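Local coordinates for protein nuclease (Salmonella phage SETP3, PDB 4QBN) that probably cleaves nucleic acids as a magnesium-dependent nuclease built on a virus-type replication-repair (VRR-NUC) domain and assembled from two chains, at residues 38-41 / 45-48; 47-52 / 64-69; 75-80 / 86-91. All blocks are in the same frame, centred on the assembly; numbering follows the deposited sequence.

Interaction 1: residues 38-41 / 45-48; sequences VILP and IWFV
Val38 and Trp46 form the antiparallel hydrogen-bonded pair of a beta hairpin made by strands 36-40 and 44-50. These are the two central strands of the mixed sheet of this VRR-NUC domain. Two backbone bonds join the pair. Val38 N donates to Trp46 O at 2.9 Å and Trp46 N donates to Val38 O, the second bond being the straighter, with 174° at its hydrogen. Ile39 and Ile45 follow as a non-hydrogen-bonded pair.

The tight part lies on the face that carries the isoleucines. In both residues CG1 stands beside the backbone N, so the two matching side chains run alongside each other, point the same way and meet at their ends, with CD1 of Ile39 at 3.5 Å from CD1 of Ile45. Arg72 and Ala74 of the second subunit pack on this pair.

The side that carries Val38 and Trp46 is looser but still buried, with no solvent side among the touching residues. CB of Val38 lies 4.1 Å from CB of Trp46, and Val38 CG2 is 4.2 Å from Val48 CG2. Leu88 and Tyr92 of helix 82-92 cover the indole there. The pairing stops short of Pro41, the partly exposed end. Leu40 makes the last contact, a CH-pi one: its CD1 sits over the face of the Trp46 six-membered ring, 4.1 Å from the centroid and 13° off the ring normal.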
loop_
_atom_site.group_PDB
_atom_site.type_symbol
_atom_site.label_atom_id
_atom_site.label_comp_id
_atom_site.label_asym_id
_atom_site.label_seq_id
_atom_site.Cartn_x
_atom_site.Cartn_y
_atom_site.Cartn_z
ATOM N N VAL A 38 -6.673 -0.440 1.034
ATOM C CA VAL A 38 -7.779 -1.332 1.337
ATOM C C VAL A 38 -7.275 -2.698 0.935
ATOM O O VAL A 38 -6.930 -2.927 -0.231
ATOM C CB VAL A 38 -9.047 -0.993 0.518
ATOM C CG1 VAL A 38 -10.194 -1.892 0.911
ATOM C CG2 VAL A 38 -9.457 0.483 0.803
ATOM N N ILE A 39 -7.244 -3.612 1.892
ATOM C CA ILE A 39 -6.794 -4.994 1.579
ATOM C C ILE A 39 -8.027 -5.873 1.708
ATOM O O ILE A 39 -8.522 -6.023 2.823
ATOM C CB ILE A 39 -5.747 -5.520 2.598
ATOM C CG1 ILE A 39 -4.593 -4.530 2.873
ATOM C CG2 ILE A 39 -5.229 -6.944 2.143
ATOM C CD1 ILE A 39 -3.641 -4.435 1.826
ATOM N N LEU A 40 -8.541 -6.405 0.593
ATOM C CA LEU A 40 -9.784 -7.185 0.566
ATOM C C LEU A 40 -9.390 -8.665 0.419
ATOM O O LEU A 40 -8.253 -8.963 0.068
ATOM C CB LEU A 40 -10.660 -6.724 -0.603
ATOM C CG LEU A 40 -11.219 -5.307 -0.377
ATOM C CD1 LEU A 40 -11.672 -4.733 -1.734
ATOM C CD2 LEU A 40 -12.410 -5.504 0.505
ATOM N N PRO A 41 -10.300 -9.573 0.787
ATOM C CA PRO A 41 -10.038 -11.000 0.713
ATOM C C PRO A 41 -9.542 -11.437 -0.678
ATOM O O PRO A 41 -9.887 -10.846 -1.707
ATOM C CB PRO A 41 -11.388 -11.598 1.054
ATOM C CG PRO A 41 -11.977 -10.622 2.090
ATOM C CD PRO A 41 -11.547 -9.268 1.515
ATOM N N ILE A 45 -6.008 -5.672 -3.766
ATOM C CA ILE A 45 -5.467 -4.499 -3.069
ATOM C C ILE A 45 -6.007 -3.257 -3.790
ATOM O O ILE A 45 -5.801 -3.154 -5.000
ATOM C CB ILE A 45 -3.947 -4.456 -3.216
ATOM C CG1 ILE A 45 -3.274 -5.766 -2.770
ATOM C CG2 ILE A 45 -3.357 -3.274 -2.419
ATOM C CD1 ILE A 45 -3.491 -6.052 -1.317
ATOM N N TRP A 46 -6.647 -2.347 -3.078
ATOM C CA TRP A 46 -7.175 -1.111 -3.726
ATOM C C TRP A 46 -6.547 0.059 -3.024
ATOM O O TRP A 46 -6.378 0.035 -1.795
ATOM C CB TRP A 46 -8.692 -0.984 -3.558
ATOM C CG TRP A 46 -9.543 -1.914 -4.441
ATOM C CD1 TRP A 46 -9.103 -2.889 -5.286
ATOM C CD2 TRP A 46 -10.959 -1.937 -4.487
ATOM N NE1 TRP A 46 -10.191 -3.506 -5.933
ATOM C CE2 TRP A 46 -11.342 -2.919 -5.451
ATOM C CE3 TRP A 46 -11.958 -1.168 -3.831
ATOM C CZ2 TRP A 46 -12.689 -3.169 -5.799
ATOM C CZ3 TRP A 46 -13.321 -1.420 -4.192
ATOM C CH2 TRP A 46 -13.654 -2.409 -5.151
ATOM N N PHE A 47 -6.264 1.090 -3.792
ATOM C CA PHE A 47 -5.811 2.344 -3.213
ATOM C C PHE A 47 -6.925 3.306 -3.522
ATOM O O PHE A 47 -7.316 3.441 -4.668
ATOM C CB PHE A 47 -4.522 2.778 -3.928
ATOM C CG PHE A 47 -3.388 1.812 -3.671
ATOM C CD1 PHE A 47 -2.615 1.968 -2.513
ATOM C CD2 PHE A 47 -3.116 0.792 -4.550
ATOM C CE1 PHE A 47 -1.590 1.066 -2.251
ATOM C CE2 PHE A 47 -2.087 -0.134 -4.308
ATOM C CZ PHE A 47 -1.307 0.028 -3.126
ATOM N N VAL A 48 -7.432 3.968 -2.510
ATOM C CA VAL A 48 -8.626 4.804 -2.722
ATOM C C VAL A 48 -8.386 6.240 -2.263
ATOM O O VAL A 48 -7.996 6.481 -1.122
ATOM C CB VAL A 48 -9.841 4.208 -1.961
ATOM C CG1 VAL A 48 -11.066 5.153 -2.137
ATOM C CG2 VAL A 48 -10.144 2.838 -2.554
#

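Interaction 2: residues 47-52 / 64-69; sequences FVEVKK and REHERF
Phe69, Phe47 and His66 carry most of this contact between strand 44-50 and helix 60-71. The two phenylalanines form a T-shaped pair. Phe69 turns its edge to the face of Phe47, with the ring planes at 88° and the centroids 5.0 Å apart. CE2 of Phe69 stands over the middle of the Phe47 ring, 3.9 Å from its CD1.

One helical turn before Phe69, His66 meets Glu49 of the strand. Its CE1 lies 4.0 Å from Glu49 CB, and the two side chains cross at about a right angle. Their polar ends are joined through a water, which donates to Glu49 OE1 at 2.8 Å and is hydrogen-bonded to His66 NE2 at 2.9 Å. A bend at chi2 (80°) turns the Glu49 carboxylate, and OE1 also accepts from Asp35 N. A bound sulfate, probably from the crystallisation liquor, lies about 5 Å from the Glu49 side chain. Asp35, Glu49 and Lys51 match the PD-(D/E)XK motif of this nuclease superfamily, so the water and sulfate probably lie near the active site.

The contact belongs to a beta-alpha-beta unit of strand 44-50, helix 60-71 and strand 75-79. His66 and Phe69 also touch Val76, so the helix packs over both parallel strands.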
loop_
_atom_site.group_PDB
_atom_site.type_symbol
_atom_site.label_atom_id
_atom_site.label_comp_id
_atom_site.label_asym_id
_atom_site.label_seq_id
_atom_site.Cartn_x
_atom_site.Cartn_y
_atom_site.Cartn_z
ATOM N N PHE A 47 -6.264 1.090 -3.792
ATOM C CA PHE A 47 -5.811 2.344 -3.213
ATOM C C PHE A 47 -6.925 3.306 -3.522
ATOM O O PHE A 47 -7.316 3.441 -4.668
ATOM C CB PHE A 47 -4.522 2.778 -3.928
ATOM C CG PHE A 47 -3.388 1.812 -3.671
ATOM C CD1 PHE A 47 -2.615 1.968 -2.513
ATOM C CD2 PHE A 47 -3.116 0.792 -4.550
ATOM C CE1 PHE A 47 -1.590 1.066 -2.251
ATOM C CE2 PHE A 47 -2.087 -0.134 -4.308
ATOM C CZ PHE A 47 -1.307 0.028 -3.126
ATOM N N VAL A 48 -7.432 3.968 -2.510
ATOM C CA VAL A 48 -8.626 4.804 -2.722
ATOM C C VAL A 48 -8.386 6.240 -2.263
ATOM O O VAL A 48 -7.996 6.481 -1.122
ATOM C CB VAL A 48 -9.841 4.208 -1.961
ATOM C CG1 VAL A 48 -11.066 5.153 -2.137
ATOM C CG2 VAL A 48 -10.144 2.838 -2.554
ATOM N N GLU A 49 -8.651 7.216 -3.151
ATOM C CA GLU A 49 -8.466 8.599 -2.799
ATOM C C GLU A 49 -9.856 9.153 -2.520
ATOM O O GLU A 49 -10.747 8.870 -3.279
ATOM C CB GLU A 49 -7.839 9.340 -3.988
ATOM C CG GLU A 49 -7.679 10.831 -3.705
ATOM C CD GLU A 49 -6.429 11.183 -2.829
ATOM O OE1 GLU A 49 -5.665 10.261 -2.449
ATOM O OE2 GLU A 49 -6.242 12.382 -2.479
ATOM N N VAL A 50 -10.058 9.897 -1.440
ATOM C CA VAL A 50 -11.395 10.369 -1.133
ATOM C C VAL A 50 -11.473 11.880 -1.214
ATOM O O VAL A 50 -10.613 12.571 -0.643
ATOM C CB VAL A 50 -11.818 9.910 0.277
ATOM C CG1 VAL A 50 -13.217 10.439 0.570
ATOM C CG2 VAL A 50 -11.740 8.407 0.372
ATOM N N LYS A 51 -12.478 12.407 -1.923
ATOM C CA LYS A 51 -12.649 13.849 -2.065
ATOM C C LYS A 51 -13.979 14.313 -1.484
ATOM O O LYS A 51 -14.862 13.512 -1.180
ATOM C CB LYS A 51 -12.601 14.248 -3.541
ATOM C CG LYS A 51 -11.286 13.829 -4.259
ATOM C CD LYS A 51 -10.022 14.286 -3.490
ATOM C CE LYS A 51 -9.838 15.744 -3.770
ATOM N NZ LYS A 51 -8.575 16.426 -3.302
ATOM N N LYS A 52 -14.136 15.622 -1.362
ATOM C CA LYS A 52 -15.290 16.184 -0.667
ATOM C C LYS A 52 -16.591 16.147 -1.472
ATOM O O LYS A 52 -17.696 16.252 -0.904
ATOM C CB LYS A 52 -14.983 17.626 -0.235
ATOM C CG LYS A 52 -14.894 18.576 -1.389
ATOM C CD LYS A 52 -14.342 19.930 -0.959
ATOM C CE LYS A 52 -14.099 20.801 -2.185
ATOM N NZ LYS A 52 -15.373 21.213 -2.854
ATOM N N ARG A 64 -0.464 12.472 -10.919
ATOM C CA ARG A 64 0.708 11.825 -11.525
ATOM C C ARG A 64 1.016 10.594 -10.746
ATOM O O ARG A 64 1.342 9.563 -11.353
ATOM C CB ARG A 64 1.962 12.758 -11.638
ATOM C CG ARG A 64 2.451 13.436 -10.370
ATOM C CD ARG A 64 3.789 14.283 -10.592
ATOM N NE ARG A 64 4.255 14.988 -9.380
ATOM C CZ ARG A 64 5.493 14.964 -8.890
ATOM N NH1 ARG A 64 6.455 14.289 -9.482
ATOM N NH2 ARG A 64 5.768 15.622 -7.790
ATOM N N GLU A 65 0.887 10.664 -9.415
ATOM C CA GLU A 65 1.130 9.444 -8.599
ATOM C C GLU A 65 0.114 8.322 -8.943
ATOM O O GLU A 65 0.478 7.140 -9.142
ATOM C CB GLU A 65 1.060 9.805 -7.107
ATOM C CG GLU A 65 1.418 8.610 -6.179
ATOM C CD GLU A 65 2.943 8.333 -6.106
ATOM O OE1 GLU A 65 3.731 8.969 -6.870
ATOM O OE2 GLU A 65 3.380 7.522 -5.222
ATOM N N HIS A 66 -1.156 8.678 -9.123
ATOM C CA HIS A 66 -2.143 7.628 -9.510
ATOM C C HIS A 66 -1.754 7.015 -10.824
ATOM O O HIS A 66 -1.885 5.803 -11.047
ATOM C CB HIS A 66 -3.553 8.235 -9.677
ATOM C CG HIS A 66 -4.092 8.826 -8.429
ATOM N ND1 HIS A 66 -5.247 9.588 -8.410
ATOM C CD2 HIS A 66 -3.628 8.791 -7.157
ATOM C CE1 HIS A 66 -5.468 9.998 -7.170
ATOM N NE2 HIS A 66 -4.510 9.522 -6.385
ATOM N N GLU A 67 -1.267 7.839 -11.738
ATOM C CA GLU A 67 -0.921 7.237 -13.032
ATOM C C GLU A 67 0.333 6.354 -12.959
ATOM O O GLU A 67 0.415 5.404 -13.709
ATOM C CB GLU A 67 -0.859 8.247 -14.167
ATOM C CG GLU A 67 -2.291 8.598 -14.756
ATOM C CD GLU A 67 -3.077 7.435 -15.463
ATOM O OE1 GLU A 67 -3.015 7.308 -16.694
ATOM O OE2 GLU A 67 -3.826 6.701 -14.827
ATOM N N ARG A 68 1.325 6.688 -12.122
ATOM C CA ARG A 68 2.494 5.812 -11.913
ATOM C C ARG A 68 2.050 4.447 -11.403
ATOM O O ARG A 68 2.626 3.383 -11.783
ATOM C CB ARG A 68 3.475 6.413 -10.874
ATOM C CG ARG A 68 4.114 7.730 -11.289
ATOM C CD ARG A 68 5.205 8.129 -10.237
ATOM N NE ARG A 68 5.814 9.425 -10.557
ATOM C CZ ARG A 68 5.513 10.573 -9.935
ATOM N NH1 ARG A 68 4.626 10.612 -8.917
ATOM N NH2 ARG A 68 6.108 11.675 -10.325
ATOM N N PHE A 69 1.059 4.458 -10.518
ATOM C CA PHE A 69 0.506 3.214 -9.984
ATOM C C PHE A 69 -0.232 2.453 -11.097
ATOM O O PHE A 69 -0.043 1.225 -11.263
ATOM C CB PHE A 69 -0.506 3.496 -8.856
ATOM C CG PHE A 69 0.118 3.633 -7.463
ATOM C CD1 PHE A 69 1.243 4.429 -7.247
ATOM C CD2 PHE A 69 -0.501 3.018 -6.367
ATOM C CE1 PHE A 69 1.765 4.564 -5.932
ATOM C CE2 PHE A 69 0.019 3.154 -5.096
ATOM C CZ PHE A 69 1.159 3.938 -4.881
HETATM O O HOH W 1 -3.289 10.498 -3.891
#

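Interaction 3: residues 75-80 / 86-91; sequences NVFVVG and DKLIEH
Leu88 reaches from helix 82-92 to strand 75-79 at one edge of the sheet, and meets Phe77 and Val79. Its CB leaves the helix toward the strand. CG stands anti to the backbone N (chi1 168°) and carries the branch point to the sheet, where it also packs against the Trp46 ring. The two methyls then part. CD1 goes over the face of the Phe77 ring, 3.5 Å from the centroid and 14° off the normal, which makes a close CH-pi contact. The nearest ring atom is Phe77 CG, at 3.5 Å from CD1. CD2 lies 3.9 Å from Val79 CG1 and 4.0 Å from Phe77 CB. The leucine thus fits between two residues that point to the same side of the strand, one flat and one branched.

The Phe77 ring also meets Trp46 edge-to-face and touches the ring of Tyr92. Asp86 ties helix 82-92 to helix 3-17 through a salt bridge with Arg14. Between strand and helix the contact itself is wholly apolar, so its hold rests on methyl-to-ring and methyl-to-methyl fit, without direct polar links.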
loop_
_atom_site.group_PDB
_atom_site.type_symbol
_atom_site.label_atom_id
_atom_site.label_comp_id
_atom_site.label_asym_id
_atom_site.label_seq_id
_atom_site.Cartn_x
_atom_site.Cartn_y
_atom_site.Cartn_z
ATOM N N ASN A 75 -4.661 -0.964 -8.708
ATOM C CA ASN A 75 -6.054 -0.474 -8.676
ATOM C C ASN A 75 -6.099 0.810 -7.892
ATOM O O ASN A 75 -5.830 0.799 -6.706
ATOM C CB ASN A 75 -6.942 -1.500 -7.922
ATOM C CG ASN A 75 -7.016 -2.839 -8.642
ATOM O OD1 ASN A 75 -7.285 -2.840 -9.827
ATOM N ND2 ASN A 75 -6.747 -3.976 -7.941
ATOM N N VAL A 76 -6.430 1.941 -8.536
ATOM C CA VAL A 76 -6.462 3.201 -7.799
ATOM C C VAL A 76 -7.767 3.866 -8.171
ATOM O O VAL A 76 -8.056 4.043 -9.362
ATOM C CB VAL A 76 -5.323 4.117 -8.257
ATOM C CG1 VAL A 76 -5.430 5.419 -7.528
ATOM C CG2 VAL A 76 -3.950 3.419 -8.027
ATOM N N PHE A 77 -8.540 4.248 -7.183
ATOM C CA PHE A 77 -9.905 4.766 -7.452
ATOM C C PHE A 77 -10.084 6.043 -6.727
ATOM O O PHE A 77 -9.491 6.226 -5.704
ATOM C CB PHE A 77 -10.948 3.780 -6.924
ATOM C CG PHE A 77 -10.831 2.442 -7.575
ATOM C CD1 PHE A 77 -11.109 2.287 -8.932
ATOM C CD2 PHE A 77 -10.396 1.342 -6.843
ATOM C CE1 PHE A 77 -10.975 1.049 -9.566
ATOM C CE2 PHE A 77 -10.300 0.099 -7.467
ATOM C CZ PHE A 77 -10.585 -0.037 -8.821
ATOM N N VAL A 78 -10.912 6.947 -7.271
ATOM C CA VAL A 78 -11.188 8.223 -6.583
ATOM C C VAL A 78 -12.684 8.295 -6.325
ATOM O O VAL A 78 -13.476 7.999 -7.230
ATOM C CB VAL A 78 -10.824 9.420 -7.479
ATOM C CG1 VAL A 78 -11.116 10.726 -6.707
ATOM C CG2 VAL A 78 -9.326 9.325 -7.899
ATOM N N VAL A 79 -13.085 8.602 -5.091
ATOM C CA VAL A 79 -14.519 8.675 -4.800
ATOM C C VAL A 79 -14.804 9.958 -4.070
ATOM O O VAL A 79 -13.984 10.454 -3.336
ATOM C CB VAL A 79 -15.013 7.476 -3.965
ATOM C CG1 VAL A 79 -14.866 6.138 -4.772
ATOM C CG2 VAL A 79 -14.291 7.422 -2.642
ATOM N N GLY A 80 -15.963 10.523 -4.295
ATOM C CA GLY A 80 -16.227 11.796 -3.656
ATOM C C GLY A 80 -17.629 11.928 -3.164
ATOM O O GLY A 80 -18.116 13.032 -2.902
ATOM N N ASP A 86 -20.568 3.354 -3.370
ATOM C CA ASP A 86 -21.480 2.245 -3.711
ATOM C C ASP A 86 -21.250 1.718 -5.146
ATOM O O ASP A 86 -21.197 0.490 -5.350
ATOM C CB ASP A 86 -22.932 2.685 -3.550
ATOM C CG ASP A 86 -23.306 2.985 -2.089
ATOM O OD1 ASP A 86 -22.725 2.366 -1.149
ATOM O OD2 ASP A 86 -24.194 3.845 -1.884
ATOM N N LYS A 87 -21.056 2.627 -6.111
ATOM C CA LYS A 87 -20.806 2.216 -7.518
ATOM C C LYS A 87 -19.489 1.553 -7.685
ATOM O O LYS A 87 -19.345 0.668 -8.505
ATOM C CB LYS A 87 -20.861 3.378 -8.481
ATOM C CG LYS A 87 -22.209 3.848 -8.714
ATOM C CD LYS A 87 -22.132 5.023 -9.656
ATOM C CE LYS A 87 -23.495 5.590 -9.883
ATOM N NZ LYS A 87 -23.473 6.718 -10.856
ATOM N N LEU A 88 -18.483 2.022 -6.953
ATOM C CA LEU A 88 -17.168 1.379 -7.027
ATOM C C LEU A 88 -17.274 -0.094 -6.594
ATOM O O LEU A 88 -16.751 -1.025 -7.244
ATOM C CB LEU A 88 -16.163 2.150 -6.154
ATOM C CG LEU A 88 -14.838 1.456 -5.897
ATOM C CD1 LEU A 88 -14.094 1.291 -7.245
ATOM C CD2 LEU A 88 -14.033 2.301 -4.840
ATOM N N ILE A 89 -17.934 -0.337 -5.466
ATOM C CA ILE A 89 -18.059 -1.711 -5.030
ATOM C C ILE A 89 -18.883 -2.546 -5.998
ATOM O O ILE A 89 -18.515 -3.684 -6.324
ATOM C CB ILE A 89 -18.617 -1.727 -3.570
ATOM C CG1 ILE A 89 -17.528 -1.113 -2.664
ATOM C CG2 ILE A 89 -18.995 -3.119 -3.163
ATOM C CD1 ILE A 89 -18.089 -0.809 -1.230
ATOM N N GLU A 90 -19.988 -1.992 -6.479
ATOM C CA GLU A 90 -20.855 -2.724 -7.388
ATOM C C GLU A 90 -20.137 -3.120 -8.661
ATOM O O GLU A 90 -20.324 -4.225 -9.194
ATOM C CB GLU A 90 -22.086 -1.881 -7.750
ATOM C CG GLU A 90 -23.065 -2.640 -8.647
ATOM C CD GLU A 90 -24.277 -1.822 -9.039
ATOM O OE1 GLU A 90 -24.247 -0.587 -8.823
ATOM O OE2 GLU A 90 -25.260 -2.422 -9.557
ATOM N N HIS A 91 -19.322 -2.222 -9.166
ATOM C CA HIS A 91 -18.737 -2.428 -10.496
ATOM C C HIS A 91 -17.372 -3.123 -10.528
ATOM O O HIS A 91 -17.006 -3.730 -11.532
ATOM C CB HIS A 91 -18.607 -1.064 -11.180
ATOM C CG HIS A 91 -19.912 -0.547 -11.686
ATOM N ND1 HIS A 91 -20.077 0.751 -12.117
ATOM C CD2 HIS A 91 -21.114 -1.154 -11.834
ATOM C CE1 HIS A 91 -21.333 0.923 -12.504
ATOM N NE2 HIS A 91 -21.975 -0.223 -12.357
#

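All three contacts are buried and meet on one mixed sheet. Interaction 1 is within the sheet and is the one held by direct hydrogen bonds. Interactions 2 and 3 attach helices 60-71 and 82-92 to its opposite faces. Interactions 1 and 2 share strand 44-50, and both touch the second subunit; interaction 3 touches no other chain. Backbone pairing between Phe47 and Phe77 joins strand 44-50 to strand 75-79, and Trp46 lies against both Phe77 and Leu88. The chemistry differs with place. The helix of interaction 2 adds a water-bridged polar pair to its aromatic packing, whereas interaction 3 is apolar throughout.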